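Local structure of fatty acyl CoA synthetase FADD13 (FATTY-ACYL-CoA SYNTHETASE) (Mycobacterium tuberculosis, 3R44) at residues Asn54-Val59 against Ala158-Pro163; Ala88-Gly92 against Glu162-Cys167; Phe245-Trp251 against Met272-Phe278. The protein belongs to the AMP-binding enzyme family of the ANL superfamily, with a large N-terminal portion joined to a smaller C-terminal domain. All blocks are in the same frame, centred on the assembly; numbering follows the deposited sequence. Where two conformers were deposited one is given.

Contact 1 of 3, residues Asn54-Val59 against Ala158-Pro163; sequences NRCADV and AAADEP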
ATOM      1  N   ASN A  54       5.894  25.059  -6.252  1.00 15.37           N
ATOM      2  CA  ASN A  54       6.851  25.826  -7.019  1.00 17.06           C
ATOM      3  C   ASN A  54       8.062  26.202  -6.190  1.00 17.40           C
ATOM      4  O   ASN A  54       9.190  26.129  -6.668  1.00 17.93           O
ATOM      5  CB  ASN A  54       6.230  27.090  -7.603  1.00 17.53           C
ATOM      6  CG  ASN A  54       5.278  26.781  -8.743  1.00 19.79           C
ATOM      7  OD1 ASN A  54       5.261  25.669  -9.224  1.00 18.93           O
ATOM      8  ND2 ASN A  54       4.422  27.741  -9.111  1.00 20.54           N
ATOM      9  N   ARG A  55       7.815  26.649  -4.974  1.00 17.57           N
ATOM     10  CA  ARG A  55       8.931  26.894  -4.028  1.00 19.33           C
ATOM     11  C   ARG A  55       9.777  25.631  -3.750  1.00 19.01           C
ATOM     12  O   ARG A  55      11.003  25.720  -3.716  1.00 19.75           O
ATOM     13  CB  ARG A  55       8.415  27.521  -2.729  1.00 19.53           C
ATOM     14  CG  ARG A  55       7.884  28.955  -2.933  1.00 23.35           C
ATOM     15  CD  ARG A  55       7.767  29.764  -1.661  1.00 31.54           C
ATOM     16  NE  ARG A  55       6.389  30.230  -1.614  1.00 38.35           N
ATOM     17  CZ  ARG A  55       5.926  31.437  -1.946  1.00 44.87           C
ATOM     18  NH1 ARG A  55       6.740  32.449  -2.257  1.00 47.11           N
ATOM     19  NH2 ARG A  55       4.602  31.639  -1.897  1.00 47.21           N
ATOM     20  N   CYS A  56       9.131  24.469  -3.595  1.00 19.25           N
ATOM     21  CA  CYS A  56       9.829  23.198  -3.427  1.00 18.79           C
ATOM     22  C   CYS A  56      10.706  22.915  -4.657  1.00 19.25           C
ATOM     23  O   CYS A  56      11.863  22.497  -4.521  1.00 18.83           O
ATOM     24  CB  CYS A  56       8.865  22.044  -3.197  1.00 19.41           C
ATOM     25  SG  CYS A  56       8.157  22.100  -1.521  1.00 21.82           S
ATOM     26  N   ALA A  57      10.150  23.154  -5.845  1.00 18.52           N
ATOM     27  CA  ALA A  57      10.889  22.942  -7.078  1.00 18.76           C
ATOM     28  C   ALA A  57      12.108  23.863  -7.164  1.00 19.92           C
ATOM     29  O   ALA A  57      13.179  23.441  -7.650  1.00 20.20           O
ATOM     30  CB  ALA A  57       9.988  23.162  -8.267  1.00 17.68           C
ATOM     31  N   ASP A  58      11.926  25.104  -6.712  1.00 21.09           N
ATOM     32  CA  ASP A  58      13.003  26.093  -6.673  1.00 22.93           C
ATOM     33  C   ASP A  58      14.135  25.622  -5.758  1.00 22.89           C
ATOM     34  O   ASP A  58      15.332  25.672  -6.142  1.00 23.50           O
ATOM     35  CB  ASP A  58      12.479  27.491  -6.279  1.00 24.19           C
ATOM     36  CG  ASP A  58      13.537  28.608  -6.456  1.00 31.40           C
ATOM     37  OD1 ASP A  58      14.200  28.624  -7.521  1.00 35.86           O
ATOM     38  OD2 ASP A  58      13.681  29.484  -5.564  1.00 33.79           O
ATOM     39  N   VAL A  59      13.759  25.135  -4.582  1.00 21.63           N
ATOM     40  CA  VAL A  59      14.719  24.584  -3.611  1.00 22.32           C
ATOM     41  C   VAL A  59      15.437  23.371  -4.197  1.00 21.62           C
ATOM     42  O   VAL A  59      16.662  23.272  -4.130  1.00 21.97           O
ATOM     43  CB  VAL A  59      14.064  24.220  -2.266  1.00 22.18           C
ATOM     44  CG1 VAL A  59      15.041  23.404  -1.361  1.00 25.00           C
ATOM     45  CG2 VAL A  59      13.518  25.461  -1.567  1.00 21.58           C
ATOM     46  N   ALA A 158      12.609  30.974  -1.186  1.00 31.47           N
ATOM     47  CA  ALA A 158      12.407  30.481  -2.545  1.00 29.66           C
ATOM     48  C   ALA A 158      11.347  31.306  -3.237  1.00 29.53           C
ATOM     49  O   ALA A 158      10.435  31.850  -2.571  1.00 28.54           O
ATOM     50  CB  ALA A 158      11.977  29.043  -2.501  1.00 27.50           C
ATOM     51  N   ALA A 159      11.466  31.387  -4.564  1.00 30.23           N
ATOM     52  CA  ALA A 159      10.484  32.076  -5.407  1.00 30.13           C
ATOM     53  C   ALA A 159       9.476  31.047  -5.870  1.00 27.98           C
ATOM     54  O   ALA A 159       9.816  29.879  -6.062  1.00 27.11           O
ATOM     55  CB  ALA A 159      11.156  32.743  -6.615  1.00 31.00           C
ATOM     56  N   ALA A 160       8.247  31.488  -6.087  1.00 27.42           N
ATOM     57  CA  ALA A 160       7.156  30.593  -6.425  1.00 28.24           C
ATOM     58  C   ALA A 160       6.964  30.558  -7.938  1.00 28.38           C
ATOM     59  O   ALA A 160       5.857  30.466  -8.394  1.00 30.17           O
ATOM     60  CB  ALA A 160       5.844  31.028  -5.671  1.00 27.69           C
ATOM     61  N   ASP A 161       8.061  30.592  -8.703  1.00 29.38           N
ATOM     62  CA  ASP A 161       8.030  30.593 -10.173  1.00 29.85           C
ATOM     63  C   ASP A 161       7.547  29.245 -10.653  1.00 27.84           C
ATOM     64  O   ASP A 161       8.027  28.231 -10.203  1.00 26.05           O
ATOM     65  CB  ASP A 161       9.452  30.763 -10.758  1.00 30.94           C
ATOM     66  CG  ASP A 161      10.127  32.113 -10.402  1.00 35.43           C
ATOM     67  OD1 ASP A 161       9.402  33.131 -10.294  1.00 34.06           O
ATOM     68  OD2 ASP A 161      11.403  32.156 -10.278  1.00 38.81           O
ATOM     69  N   GLU A 162       6.666  29.209 -11.627  1.00 26.68           N
ATOM     70  CA  GLU A 162       6.325  27.944 -12.218  1.00 26.38           C
ATOM     71  C   GLU A 162       7.525  27.456 -13.080  1.00 27.46           C
ATOM     72  O   GLU A 162       7.949  28.189 -13.976  1.00 28.13           O
ATOM     73  CB  GLU A 162       5.052  28.173 -13.034  1.00 26.22           C
ATOM     74  CG  GLU A 162       4.346  26.970 -13.486  1.00 26.16           C
ATOM     75  CD  GLU A 162       3.684  26.216 -12.383  1.00 23.31           C
ATOM     76  OE1 GLU A 162       3.928  24.992 -12.421  1.00 25.36           O
ATOM     77  OE2 GLU A 162       2.910  26.810 -11.513  1.00 18.45           O
ATOM     78  N   PRO A 163       8.115  26.283 -12.790  1.00 27.60           N
ATOM     79  CA  PRO A 163       9.213  25.836 -13.663  1.00 29.84           C
ATOM     80  C   PRO A 163       8.789  25.551 -15.108  1.00 32.23           C
ATOM     81  O   PRO A 163       7.640  25.211 -15.367  1.00 31.03           O
ATOM     82  CB  PRO A 163       9.664  24.505 -13.027  1.00 29.38           C
ATOM     83  CG  PRO A 163       9.044  24.526 -11.627  1.00 28.34           C
ATOM     84  CD  PRO A 163       7.790  25.279 -11.768  1.00 26.04           C
TER
HETATM   85  O   HOH W   1      10.136  26.774  -9.125  1.00 12.25           O
HETATM   86  O   HOH W   2       3.155  30.178  -7.979  1.00 25.61           O

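Contact 2 of 3, residues Ala88-Gly92 against Glu162-Cys167; sequences AAKLG and EPAVEC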
ATOM      1  N   ALA A  88       9.078  18.041  -7.298  1.00 14.69           N
ATOM      2  CA  ALA A  88       9.897  17.100  -8.085  1.00 15.04           C
ATOM      3  C   ALA A  88       9.235  16.718  -9.424  1.00 13.95           C
ATOM      4  O   ALA A  88       9.933  16.687 -10.464  1.00 12.98           O
ATOM      5  CB  ALA A  88      10.215  15.806  -7.271  1.00 14.36           C
ATOM      6  N   ALA A  89       7.928  16.436  -9.386  1.00 12.21           N
ATOM      7  CA  ALA A  89       7.144  16.135 -10.604  1.00 11.65           C
ATOM      8  C   ALA A  89       7.292  17.229 -11.690  1.00 11.99           C
ATOM      9  O   ALA A  89       7.558  16.947 -12.862  1.00 13.08           O
ATOM     10  CB  ALA A  89       5.657  15.881 -10.248  1.00 11.37           C
ATOM     11  N   LYS A  90       7.174  18.494 -11.293  1.00 12.73           N
ATOM     12  CA  LYS A  90       7.313  19.613 -12.222  1.00 13.66           C
ATOM     13  C   LYS A  90       8.696  19.668 -12.854  1.00 14.14           C
ATOM     14  O   LYS A  90       8.823  20.095 -13.997  1.00 15.68           O
ATOM     15  CB  LYS A  90       7.038  20.942 -11.533  1.00 14.45           C
ATOM     16  CG  LYS A  90       5.552  21.088 -11.094  1.00 16.20           C
ATOM     17  CD  LYS A  90       5.414  22.432 -10.345  1.00 21.40           C
ATOM     18  CE  LYS A  90       4.075  22.558  -9.650  1.00 23.10           C
ATOM     19  NZ  LYS A  90       3.288  23.415 -10.458  1.00 18.75           N
ATOM     20  N   LEU A  91       9.722  19.261 -12.107  1.00 14.19           N
ATOM     21  CA  LEU A  91      11.112  19.210 -12.608  1.00 15.69           C
ATOM     22  C   LEU A  91      11.518  17.975 -13.383  1.00 15.98           C
ATOM     23  O   LEU A  91      12.614  17.953 -13.993  1.00 15.67           O
ATOM     24  CB  LEU A  91      12.088  19.339 -11.416  1.00 17.54           C
ATOM     25  CG  LEU A  91      12.036  20.623 -10.598  1.00 18.19           C
ATOM     26  CD1 LEU A  91      12.976  20.508  -9.411  1.00 14.25           C
ATOM     27  CD2 LEU A  91      12.435  21.816 -11.444  1.00 20.43           C
ATOM     28  N   GLY A  92      10.686  16.947 -13.396  1.00 14.55           N
ATOM     29  CA  GLY A  92      11.015  15.668 -14.029  1.00 14.51           C
ATOM     30  C   GLY A  92      11.939  14.835 -13.142  1.00 14.97           C
ATOM     31  O   GLY A  92      12.539  13.848 -13.580  1.00 17.55           O
ATOM     32  N   GLU A 162       6.666  29.209 -11.627  1.00 26.68           N
ATOM     33  CA  GLU A 162       6.325  27.944 -12.218  1.00 26.38           C
ATOM     34  C   GLU A 162       7.525  27.456 -13.080  1.00 27.46           C
ATOM     35  O   GLU A 162       7.949  28.189 -13.976  1.00 28.13           O
ATOM     36  CB  GLU A 162       5.052  28.173 -13.034  1.00 26.22           C
ATOM     37  CG  GLU A 162       4.346  26.970 -13.486  1.00 26.16           C
ATOM     38  CD  GLU A 162       3.684  26.216 -12.383  1.00 23.31           C
ATOM     39  OE1 GLU A 162       3.928  24.992 -12.421  1.00 25.36           O
ATOM     40  OE2 GLU A 162       2.910  26.810 -11.513  1.00 18.45           O
ATOM     41  N   PRO A 163       8.115  26.283 -12.790  1.00 27.60           N
ATOM     42  CA  PRO A 163       9.213  25.836 -13.663  1.00 29.84           C
ATOM     43  C   PRO A 163       8.789  25.551 -15.108  1.00 32.23           C
ATOM     44  O   PRO A 163       7.640  25.211 -15.367  1.00 31.03           O
ATOM     45  CB  PRO A 163       9.664  24.505 -13.027  1.00 29.38           C
ATOM     46  CG  PRO A 163       9.044  24.526 -11.627  1.00 28.34           C
ATOM     47  CD  PRO A 163       7.790  25.279 -11.768  1.00 26.04           C
ATOM     48  N   ALA A 164       9.729  25.646 -16.029  1.00 34.68           N
ATOM     49  CA  ALA A 164       9.499  25.161 -17.375  1.00 37.74           C
ATOM     50  C   ALA A 164       9.286  23.659 -17.198  1.00 38.29           C
ATOM     51  O   ALA A 164      10.178  22.933 -16.755  1.00 40.50           O
ATOM     52  CB  ALA A 164      10.719  25.458 -18.274  1.00 39.08           C
ATOM     53  N   VAL A 165       8.083  23.182 -17.446  1.00 37.77           N
ATOM     54  CA  VAL A 165       7.823  21.765 -17.246  1.00 36.10           C
ATOM     55  C   VAL A 165       7.829  21.163 -18.639  1.00 36.18           C
ATOM     56  O   VAL A 165       7.039  21.591 -19.505  1.00 36.67           O
ATOM     57  CB  VAL A 165       6.462  21.527 -16.534  1.00 35.08           C
ATOM     58  CG1 VAL A 165       6.149  20.047 -16.429  1.00 33.62           C
ATOM     59  CG2 VAL A 165       6.448  22.150 -15.173  1.00 33.86           C
ATOM     60  N   GLU A 166       8.760  20.265 -18.915  1.00 35.50           N
ATOM     61  CA  GLU A 166       8.898  19.702 -20.296  1.00 35.32           C
ATOM     62  C   GLU A 166       9.132  18.190 -20.248  1.00 31.32           C
ATOM     63  O   GLU A 166       9.858  17.609 -21.066  1.00 33.87           O
ATOM     64  CB  GLU A 166      10.006  20.399 -21.060  1.00 37.98           C
ATOM     65  CG  GLU A 166      11.414  20.259 -20.453  1.00 42.28           C
ATOM     66  CD  GLU A 166      12.332  21.440 -20.784  1.00 47.62           C
ATOM     67  OE1 GLU A 166      11.864  22.617 -20.784  1.00 48.71           O
ATOM     68  OE2 GLU A 166      13.533  21.175 -21.019  1.00 50.48           O
ATOM     69  N   CYS A 167       8.537  17.590 -19.231  1.00 26.39           N
ATOM     70  CA  CYS A 167       8.644  16.171 -18.994  0.80 24.49           C
ATOM     71  C   CYS A 167       7.284  15.682 -18.533  1.00 21.04           C
ATOM     72  O   CYS A 167       6.416  16.476 -18.132  1.00 19.02           O
ATOM     73  CB  CYS A 167       9.663  15.902 -17.925  0.80 24.74           C
ATOM     74  SG  CYS A 167       9.267  16.841 -16.516  0.80 31.08           S
TER

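Contact 3 of 3, residues Phe245-Trp251 against Met272-Phe278; sequences FDATKVW and MRQVPEF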
ATOM      1  N   PHE A 245      -2.191   9.177  13.644  1.00 25.87           N
ATOM      2  CA  PHE A 245      -3.533   8.663  13.930  1.00 24.54           C
ATOM      3  C   PHE A 245      -3.741   8.542  15.436  1.00 24.92           C
ATOM      4  O   PHE A 245      -2.877   8.001  16.128  1.00 24.03           O
ATOM      5  CB  PHE A 245      -3.805   7.314  13.253  1.00 24.41           C
ATOM      6  CG  PHE A 245      -5.132   6.701  13.656  1.00 26.08           C
ATOM      7  CD1 PHE A 245      -6.323   7.253  13.202  1.00 24.60           C
ATOM      8  CD2 PHE A 245      -5.187   5.616  14.529  1.00 24.59           C
ATOM      9  CE1 PHE A 245      -7.540   6.723  13.587  1.00 19.65           C
ATOM     10  CE2 PHE A 245      -6.407   5.061  14.889  1.00 23.08           C
ATOM     11  CZ  PHE A 245      -7.587   5.643  14.418  1.00 19.41           C
ATOM     12  N   ASP A 246      -4.856   9.087  15.933  1.00 23.03           N
ATOM     13  CA  ASP A 246      -5.276   8.926  17.310  1.00 23.34           C
ATOM     14  C   ASP A 246      -6.761   8.649  17.312  1.00 19.38           C
ATOM     15  O   ASP A 246      -7.558   9.530  16.978  1.00 17.63           O
ATOM     16  CB  ASP A 246      -5.025  10.214  18.103  1.00 25.13           C
ATOM     17  CG  ASP A 246      -5.270  10.050  19.573  1.00 28.97           C
ATOM     18  OD1 ASP A 246      -6.016   9.131  19.975  1.00 32.21           O
ATOM     19  OD2 ASP A 246      -4.702  10.844  20.365  1.00 31.06           O
ATOM     20  N   ALA A 247      -7.144   7.452  17.692  1.00 17.11           N
ATOM     21  CA  ALA A 247      -8.562   7.064  17.589  1.00 16.65           C
ATOM     22  C   ALA A 247      -9.459   7.895  18.495  1.00 17.57           C
ATOM     23  O   ALA A 247     -10.652   8.075  18.221  1.00 16.06           O
ATOM     24  CB  ALA A 247      -8.754   5.530  17.898  1.00 17.31           C
ATOM     25  N   THR A 248      -8.892   8.391  19.584  1.00 19.32           N
ATOM     26  CA  THR A 248      -9.643   9.248  20.490  1.00 20.74           C
ATOM     27  C   THR A 248      -9.841  10.678  20.012  1.00 21.89           C
ATOM     28  O   THR A 248     -10.520  11.432  20.682  1.00 24.64           O
ATOM     29  CB  THR A 248      -9.025   9.288  21.902  1.00 23.20           C
ATOM     30  OG1 THR A 248      -7.755   9.964  21.863  1.00 22.64           O
ATOM     31  CG2 THR A 248      -8.905   7.837  22.444  1.00 21.68           C
ATOM     32  N   LYS A 249      -9.191  11.063  18.912  1.00 19.75           N
ATOM     33  CA  LYS A 249      -9.265  12.413  18.358  1.00 20.89           C
ATOM     34  C   LYS A 249      -9.873  12.435  16.960  1.00 18.90           C
ATOM     35  O   LYS A 249     -10.251  13.518  16.454  1.00 19.58           O
ATOM     36  CB  LYS A 249      -7.872  13.059  18.285  1.00 21.45           C
ATOM     37  CG  LYS A 249      -7.189  13.227  19.629  1.00 27.24           C
ATOM     38  CD  LYS A 249      -6.291  14.471  19.641  1.00 32.76           C
ATOM     39  CE  LYS A 249      -5.642  14.664  21.018  1.00 38.57           C
ATOM     40  NZ  LYS A 249      -4.265  14.029  20.927  1.00 40.58           N
ATOM     41  N   VAL A 250      -9.991  11.280  16.313  1.00 17.56           N
ATOM     42  CA  VAL A 250     -10.355  11.265  14.882  1.00 16.97           C
ATOM     43  C   VAL A 250     -11.808  11.641  14.582  1.00 17.92           C
ATOM     44  O   VAL A 250     -12.079  12.337  13.604  1.00 14.97           O
ATOM     45  CB  VAL A 250      -9.942   9.939  14.217  1.00 17.16           C
ATOM     46  CG1 VAL A 250     -10.688   8.799  14.795  1.00 17.39           C
ATOM     47  CG2 VAL A 250     -10.055   9.984  12.648  1.00 16.56           C
ATOM     48  N   TRP A 251     -12.744  11.238  15.436  1.00 16.66           N
ATOM     49  CA  TRP A 251     -14.151  11.544  15.146  1.00 18.68           C
ATOM     50  C   TRP A 251     -14.388  13.041  15.239  1.00 19.03           C
ATOM     51  O   TRP A 251     -15.168  13.575  14.481  1.00 18.26           O
ATOM     52  CB  TRP A 251     -15.123  10.776  16.041  1.00 18.60           C
ATOM     53  CG  TRP A 251     -15.270   9.312  15.672  1.00 18.02           C
ATOM     54  CD1 TRP A 251     -14.829   8.260  16.395  1.00 15.95           C
ATOM     55  CD2 TRP A 251     -15.851   8.766  14.480  1.00 15.70           C
ATOM     56  NE1 TRP A 251     -15.111   7.080  15.749  1.00 16.98           N
ATOM     57  CE2 TRP A 251     -15.699   7.357  14.554  1.00 15.92           C
ATOM     58  CE3 TRP A 251     -16.424   9.317  13.339  1.00 14.96           C
ATOM     59  CZ2 TRP A 251     -16.168   6.494  13.560  1.00 16.16           C
ATOM     60  CZ3 TRP A 251     -16.895   8.451  12.335  1.00 19.52           C
ATOM     61  CH2 TRP A 251     -16.754   7.065  12.451  1.00 18.15           C
ATOM     62  N   MET A 272     -11.844   2.760  16.107  1.00 15.45           N
ATOM     63  CA  MET A 272     -12.727   3.909  15.987  1.00 14.86           C
ATOM     64  C   MET A 272     -14.143   3.564  16.471  1.00 16.80           C
ATOM     65  O   MET A 272     -14.909   4.452  16.906  1.00 15.98           O
ATOM     66  CB  MET A 272     -12.740   4.427  14.546  1.00 14.07           C
ATOM     67  CG  MET A 272     -11.480   5.220  14.277  1.00 16.50           C
ATOM     68  SD  MET A 272     -11.405   5.787  12.597  1.00 19.82           S
ATOM     69  CE  MET A 272     -12.795   6.794  12.319  1.00 17.41           C
ATOM     70  N   ARG A 273     -14.463   2.277  16.424  1.00 16.74           N
ATOM     71  CA  ARG A 273     -15.749   1.785  16.902  0.50 18.56           C
ATOM     72  C   ARG A 273     -15.768   1.694  18.431  1.00 20.02           C
ATOM     73  O   ARG A 273     -16.842   1.699  19.044  1.00 20.90           O
ATOM     74  CB  ARG A 273     -16.046   0.432  16.256  0.50 19.31           C
ATOM     75  CG  ARG A 273     -17.398  -0.104  16.555  0.50 19.26           C
ATOM     76  CD  ARG A 273     -17.319  -1.376  17.330  0.50 20.20           C
ATOM     77  NE  ARG A 273     -18.637  -1.898  17.685  0.50 17.73           N
ATOM     78  CZ  ARG A 273     -19.504  -1.301  18.487  0.50 18.11           C
ATOM     79  NH1 ARG A 273     -19.242  -0.111  19.005  0.50 18.30           N
ATOM     80  NH2 ARG A 273     -20.664  -1.895  18.736  0.50 21.70           N
ATOM     81  N   GLN A 274     -14.593   1.603  19.055  1.00 18.58           N
ATOM     82  CA  GLN A 274     -14.540   1.418  20.512  1.00 21.26           C
ATOM     83  C   GLN A 274     -14.500   2.702  21.342  1.00 22.05           C
ATOM     84  O   GLN A 274     -14.872   2.675  22.546  1.00 26.18           O
ATOM     85  CB  GLN A 274     -13.381   0.503  20.904  1.00 20.44           C
ATOM     86  CG  GLN A 274     -13.152  -0.667  19.988  1.00 20.57           C
ATOM     87  CD  GLN A 274     -14.356  -1.575  19.921  1.00 23.87           C
ATOM     88  OE1 GLN A 274     -15.219  -1.570  20.824  1.00 25.09           O
ATOM     89  NE2 GLN A 274     -14.414  -2.381  18.887  1.00 29.46           N
ATOM     90  N   VAL A 275     -14.114   3.814  20.732  1.00 20.30           N
ATOM     91  CA  VAL A 275     -13.979   5.093  21.478  1.00 19.39           C
ATOM     92  C   VAL A 275     -15.358   5.719  21.762  1.00 20.60           C
ATOM     93  O   VAL A 275     -16.306   5.472  20.986  1.00 19.16           O
ATOM     94  CB  VAL A 275     -13.053   6.029  20.755  1.00 17.34           C
ATOM     95  CG1 VAL A 275     -11.671   5.354  20.723  1.00 18.82           C
ATOM     96  CG2 VAL A 275     -13.528   6.332  19.347  1.00 16.04           C
ATOM     97  N   PRO A 276     -15.475   6.496  22.859  1.00 22.17           N
ATOM     98  CA  PRO A 276     -16.744   7.110  23.306  1.00 23.41           C
ATOM     99  C   PRO A 276     -17.364   7.932  22.184  1.00 22.99           C
ATOM    100  O   PRO A 276     -18.597   7.994  22.061  1.00 23.36           O
ATOM    101  CB  PRO A 276     -16.286   8.047  24.431  1.00 24.83           C
ATOM    102  CG  PRO A 276     -15.165   7.315  25.064  1.00 24.40           C
ATOM    103  CD  PRO A 276     -14.431   6.658  23.887  1.00 22.09           C
ATOM    104  N   GLU A 277     -16.514   8.537  21.348  1.00 20.78           N
ATOM    105  CA  GLU A 277     -17.030   9.357  20.262  1.00 21.04           C
ATOM    106  C   GLU A 277     -17.883   8.617  19.219  1.00 20.95           C
ATOM    107  O   GLU A 277     -18.658   9.269  18.524  1.00 23.10           O
ATOM    108  CB  GLU A 277     -15.929  10.165  19.581  1.00 21.25           C
ATOM    109  CG  GLU A 277     -15.310  11.226  20.499  1.00 23.64           C
ATOM    110  CD  GLU A 277     -14.325  10.645  21.570  1.00 30.20           C
ATOM    111  OE1 GLU A 277     -13.862   9.433  21.519  1.00 25.50           O
ATOM    112  OE2 GLU A 277     -14.040  11.428  22.521  1.00 37.42           O
ATOM    113  N   PHE A 278     -17.698   7.312  19.057  1.00 24.50           N
ATOM    114  CA  PHE A 278     -18.463   6.540  18.062  1.00 24.27           C
ATOM    115  C   PHE A 278     -19.960   6.573  18.354  1.00 27.42           C
ATOM    116  O   PHE A 278     -20.767   6.768  17.446  1.00 28.53           O
ATOM    117  CB  PHE A 278     -17.997   5.101  18.060  1.00 23.23           C
ATOM    118  CG  PHE A 278     -18.669   4.241  17.030  1.00 24.12           C
ATOM    119  CD1 PHE A 278     -18.335   4.334  15.725  1.00 24.73           C
ATOM    120  CD2 PHE A 278     -19.648   3.338  17.387  1.00 27.51           C
ATOM    121  CE1 PHE A 278     -18.943   3.504  14.774  1.00 25.29           C
ATOM    122  CE2 PHE A 278     -20.284   2.548  16.449  1.00 29.06           C
ATOM    123  CZ  PHE A 278     -19.959   2.634  15.159  1.00 28.71           C
TER
HETATM  124  O   HOH W   3     -12.587   9.869  18.309  1.00  9.18           O

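Contact 1 of 3, residues Asn54-Val59 against Ala158-Pro163
The carboxamide of Asn54 and the carboxylate of Glu162 meet nearly edge-on to face, their planes 79° apart. ND2 of Asn54 gives a hydrogen bond of 3.0 Å to OE2 of Glu162; the oxygen lies in the plane of the amide, whereas the nitrogen stands above the carboxylate plane. The same ND2 makes a second, more bent bond of 3.2 Å to the carbonyl O of Ala160, which it also meets from above its plane. A water shares that second N-H with Ala160 O and in turn donates to this oxygen, while another water bridges the backbone oxygens of Asn54 and Asp161. With CG anti to its own carbonyl carbon (chi1 -72°), the amide of Asn54 reaches off helix 46-62 toward the chain that leaves helix 148-157. An irregular strip of backbone thus lies along one flank of a helix in the large AMP-binding portion, held by side chains of the helix instead of by strand pairing. One turn further on, Asp58 has CG anti to its backbone N (chi1 -170°), and its OD2 accepts from Ala159 N at 3.1 Å, again from above the carboxylate plane. Arg55, between them in sequence, extends along the loop: Ala160 CB sits over the centre of one guanidinium face, 3.7 Å from CZ, and Ala158 O lies at its edge. Apolar contacts flank the polar ones, with Ala57 CB 3.7 Å from Pro163 CG and Val59 CG2 against the methyl of Ala158. Beyond the two segments, OE1 of Glu162 pairs with Lys90, and its OE2 also accepts from Asn50.

Contact 2 of 3, residues Ala88-Gly92 against Glu162-Cys167
NZ of Lys90 reaches OE1 of Glu162 in a salt bridge of 2.6 Å, meeting the syn lone pair of that oxygen. The ammonium has further partners: Asn50 OD1 accepts a hydrogen bond from it, and Asn54 OD1 and Gly19 O are weak ones. Several oxygens round a buried lysine nitrogen would be expected to stabilise its positive charge. The lysine chain is extended as far as CE and bends only at its last torsion (chi4 -103°), which turns NZ aside to the carboxylate; the two side chains cross at about a right angle. On the way it passes the ring of Pro163, with Lys90 CD 4.0 Å from Pro163 CD. Nearer the backbone, CG2 of Val165 packs 3.9 Å from Lys90 CB and 3.4 Å from Lys90 O. Leu91 points its CB away from the loop, yet its CD2 returns to within 4.2 Å of Pro163 CB, so the proline is touched by two successive helix residues. Asn17, which belongs to the pocket of the bound histidine, ties the two segments together a little further along: its ND2 donates both to Ala89 O and to Cys167 O. At the end of helix 79-91, Gly92 adopts a positive phi of 78°. This helix end is a Schellman motif, which here turns the chain out of helix 79-91 toward strand 94-97 of the four-stranded parallel sheet, with the 162-167 loop lying across the last turn.

Contact 3 of 3, residues Phe245-Trp251 against Met272-Phe278
The start of helix 247-256 packs against the junction of helices 266-274 and 276-280, beside the large mixed sheet, with Trp251 carrying the contact. Its NE1 donates to Met272 O at 2.9 Å in a nearly straight bond (168°), the oxygen lying close to the plane of the indole. The side chain of Met272 bends at its last torsion (chi3 60°), bringing CE over one indole face, 3.9 Å from the centroid of the six-membered ring, as a CH-pi contact. Phe278 CA covers the opposite face, and CZ2 of Trp251 meets the edge of the Phe278 ring. The Met272 sulfur also lies at the edge of the Phe245 ring, 5.3 Å from its centroid, a Met-aromatic contact, while Val250 CG1 packs 3.7 Å from Met272 CG. Val275 CG2 abuts the indole edge at Trp251 CD1. Asp246 is the N-cap of helix 247-256, its OD1 accepting from both the backbone N and the hydroxyl of Thr248 on one face of the carboxylate. Lys307 makes cation-pi contacts with both Trp251 and Phe278. The indole is thus fixed in rotation by one directional bond and by packing on both faces, with its buried N-H satisfied by a backbone carbonyl.

How the contacts relate
Contacts 1 and 2 are neighbours, their centres 10 Å apart, and both end on the same loop between helix 148-157 and strand 172-178. That loop runs first along helix 46-62 and then across the end of helix 79-91; Glu162 and Pro163 belong to both contacts, so the two helices and the loop form one continuous packing unit. Contact 3 comes later in the chain and lies about 39 Å from contact 1 and 41 Å from contact 2, centre to centre, among helices beside the large mixed sheet. All three belong to the large AMP-binding portion, where contacts 1 and 2 secure one region and contact 3 another.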